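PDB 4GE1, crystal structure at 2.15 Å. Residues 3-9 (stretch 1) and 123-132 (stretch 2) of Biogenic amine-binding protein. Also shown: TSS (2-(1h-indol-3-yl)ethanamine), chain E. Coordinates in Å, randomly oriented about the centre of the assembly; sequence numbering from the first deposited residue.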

# COMPACT_ATOMS: atom_id res chain seq x y z
N SER A 3 0.58 -15.94 -16.77
CA SER A 3 -0.63 -16.10 -15.97
C SER A 3 -0.39 -15.77 -14.50
O SER A 3 0.73 -15.90 -13.99
N GLY A 4 -1.44 -15.32 -13.82
CA GLY A 4 -1.41 -15.11 -12.38
C GLY A 4 -0.58 -13.95 -11.88
O GLY A 4 -0.02 -13.17 -12.65
N CYS A 5 -0.52 -13.83 -10.55
CA CYS A 5 0.32 -12.83 -9.90
C CYS A 5 1.74 -13.37 -9.80
O CYS A 5 1.95 -14.56 -9.56
N SER A 6 2.72 -12.49 -10.01
CA SER A 6 4.12 -12.88 -9.85
C SER A 6 4.39 -13.26 -8.40
O SER A 6 3.78 -12.71 -7.49
N THR A 7 5.30 -14.20 -8.20
CA THR A 7 5.79 -14.50 -6.86
C THR A 7 7.11 -13.77 -6.68
O THR A 7 7.99 -13.86 -7.53
N VAL A 8 7.25 -13.04 -5.58
CA VAL A 8 8.48 -12.32 -5.31
C VAL A 8 9.01 -12.67 -3.92
O VAL A 8 8.23 -12.93 -3.00
N ASP A 9 10.33 -12.68 -3.78
CA ASP A 9 10.96 -12.91 -2.49
C ASP A 9 10.67 -11.73 -1.57
O ASP A 9 10.59 -10.59 -2.03
N VAL A 123 7.01 -2.70 -1.93
CA VAL A 123 5.96 -3.71 -1.90
C VAL A 123 5.51 -4.12 -3.30
O VAL A 123 5.60 -3.35 -4.25
N HIS A 124 5.05 -5.37 -3.41
CA HIS A 124 4.36 -5.83 -4.60
C HIS A 124 2.96 -6.27 -4.18
O HIS A 124 2.81 -7.11 -3.28
N VAL A 125 1.94 -5.67 -4.80
CA VAL A 125 0.56 -6.01 -4.51
C VAL A 125 -0.14 -6.51 -5.76
O VAL A 125 0.00 -5.92 -6.83
N CYS A 126 -0.89 -7.59 -5.64
CA CYS A 126 -1.54 -8.17 -6.81
C CYS A 126 -2.84 -8.89 -6.49
O CYS A 126 -2.98 -9.51 -5.44
N ASP A 127 -3.79 -8.81 -7.42
CA ASP A 127 -5.09 -9.44 -7.25
C ASP A 127 -5.17 -10.66 -8.14
O ASP A 127 -5.09 -10.55 -9.36
N PRO A 128 -5.33 -11.84 -7.53
CA PRO A 128 -5.38 -13.13 -8.25
C PRO A 128 -6.52 -13.17 -9.26
O PRO A 128 -6.46 -13.94 -10.22
N ALA A 129 -7.55 -12.37 -9.03
CA ALA A 129 -8.69 -12.31 -9.94
C ALA A 129 -8.49 -11.24 -11.00
O ALA A 129 -9.27 -11.14 -11.95
N ALA A 130 -7.45 -10.43 -10.83
CA ALA A 130 -7.14 -9.37 -11.79
C ALA A 130 -5.64 -9.15 -11.88
O ALA A 130 -5.14 -8.06 -11.57
N PRO A 131 -4.90 -10.18 -12.30
CA PRO A 131 -3.43 -10.18 -12.33
C PRO A 131 -2.87 -9.06 -13.20
O PRO A 131 -1.73 -8.63 -12.96
N ASP A 132 -3.64 -8.61 -14.18
CA ASP A 132 -3.25 -7.48 -15.01
C ASP A 132 -3.11 -6.22 -14.16
O ASP A 132 -2.34 -5.32 -14.50

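Stretch 1 has no regular secondary structure and is tied to stretch 2 by one disulfide. No direct hydrogen bond joins the two.

Ser3 points away from stretch 2, is poorly ordered and makes no contact with it. Gly4 has no side chain, and its positive phi favours glycine. Its backbone O lies 3.5 Å from Pro131 CB.

Cys5 is the centre of the contact. It points toward stretch 2 with chi1 in m (-76°). Cys126 points back from the strand with chi1 in t (-170°). Their SG atoms bond at 2.0 Å, and chi3 is -83°, close to the usual right-angle value for a disulfide. Cys5 SG also lies 3.6 Å from Asp127 N and 4.5 Å from Pro128 CD, so the sulfur rests against the start of the turn. That type I turn runs from Asp127 to Ala130. Ala130 N donates to Asp127 O, and Ala129 N donates to Asp127 OD1, both at 2.8 Å. Asp127 itself, chi1 in t, points away from stretch 1.

Ser6 points sideways, with chi1 in m. Its backbone O is 3.6 Å from His124 CE1. Water 1 links the same two residues: Ser6 N donates to it at 3.1 Å, and His124 NE2 hydrogen-bonds to it at 3.1 Å. The water thus provides a polar bridge between the stretches.

Thr7, chi1 in p, points away and makes no contact. Val8 turns back toward stretch 2 with chi1 in m. Its CG1 sits over one face of the His124 ring, 4.2 Å from His124 CG. His124 reaches toward stretch 1 with chi1 in t. Asp9 is out of reach.

Val123 and Val125 point away from stretch 1. Val125, chi1 in t, meets the bound tryptamine instead, with Val125 CG2 3.7 Å from TSS CD2.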

# COMPACT_ATOMS: atom_id res chain seq x y z
CB SER A 3 -1.19 -17.52 -16.11
OG SER A 3 -0.29 -18.48 -15.56
CB CYS A 5 -0.21 -12.53 -8.50
SG CYS A 5 -1.69 -11.49 -8.46
CB SER A 6 5.04 -11.73 -10.28
OG SER A 6 4.90 -11.43 -11.65
CB THR A 7 5.98 -16.01 -6.62
OG1 THR A 7 7.11 -16.47 -7.37
CG2 THR A 7 4.74 -16.77 -7.05
CB VAL A 8 8.30 -10.78 -5.42
CG1 VAL A 8 7.51 -10.42 -6.68
CG2 VAL A 8 7.61 -10.22 -4.20
CB ASP A 9 12.47 -13.09 -2.64
CG ASP A 9 12.84 -14.26 -3.54
OD1 ASP A 9 11.95 -15.09 -3.83
OD2 ASP A 9 14.01 -14.34 -3.96
CB VAL A 123 4.75 -3.23 -1.05
CG1 VAL A 123 3.95 -2.12 -1.77
CG2 VAL A 123 3.85 -4.40 -0.67
CB HIS A 124 5.12 -6.99 -5.25
CG HIS A 124 4.34 -7.69 -6.33
ND1 HIS A 124 3.61 -8.83 -6.10
CD2 HIS A 124 4.19 -7.40 -7.64
CE1 HIS A 124 3.03 -9.22 -7.23
NE2 HIS A 124 3.37 -8.37 -8.17
CB VAL A 125 -0.22 -4.81 -3.98
CG1 VAL A 125 -1.61 -5.24 -3.53
CG2 VAL A 125 0.54 -4.14 -2.85
CB CYS A 126 -0.58 -9.11 -7.53
SG CYS A 126 -1.19 -9.63 -9.12
CB ASP A 127 -6.19 -8.44 -7.62
CG ASP A 127 -7.59 -9.00 -7.41
OD1 ASP A 127 -7.74 -10.24 -7.27
OD2 ASP A 127 -8.55 -8.20 -7.40
CB PRO A 128 -5.63 -14.14 -7.13
CG PRO A 128 -5.16 -13.47 -5.89
CD PRO A 128 -5.44 -12.02 -6.08
CB ALA A 129 -9.97 -12.06 -9.16
CB ALA A 130 -7.85 -8.09 -11.41
CB PRO A 131 -3.09 -11.54 -12.95
CG PRO A 131 -4.32 -11.92 -13.73
CD PRO A 131 -5.46 -11.41 -12.90
CB ASP A 132 -4.24 -7.26 -16.16
CG ASP A 132 -4.02 -8.22 -17.31
OD1 ASP A 132 -3.04 -9.00 -17.26
OD2 ASP A 132 -4.82 -8.19 -18.28
N1 TSS E . -4.65 0.32 -1.41
CA TSS E . -4.54 -0.72 -2.41
CB TSS E . -3.17 -0.97 -2.97
CG TSS E . -2.00 -0.88 -2.05
CD1 TSS E . -1.02 0.11 -2.05
NE1 TSS E . -0.13 -0.15 -1.08
CE2 TSS E . -0.50 -1.30 -0.41
CD2 TSS E . -1.65 -1.77 -0.99
CZ2 TSS E . 0.08 -1.98 0.69
CH2 TSS E . -0.51 -3.15 1.18
CZ3 TSS E . -1.68 -3.63 0.59
CE3 TSS E . -2.26 -2.95 -0.49
O HOH W 1 2.33 -9.55 -10.88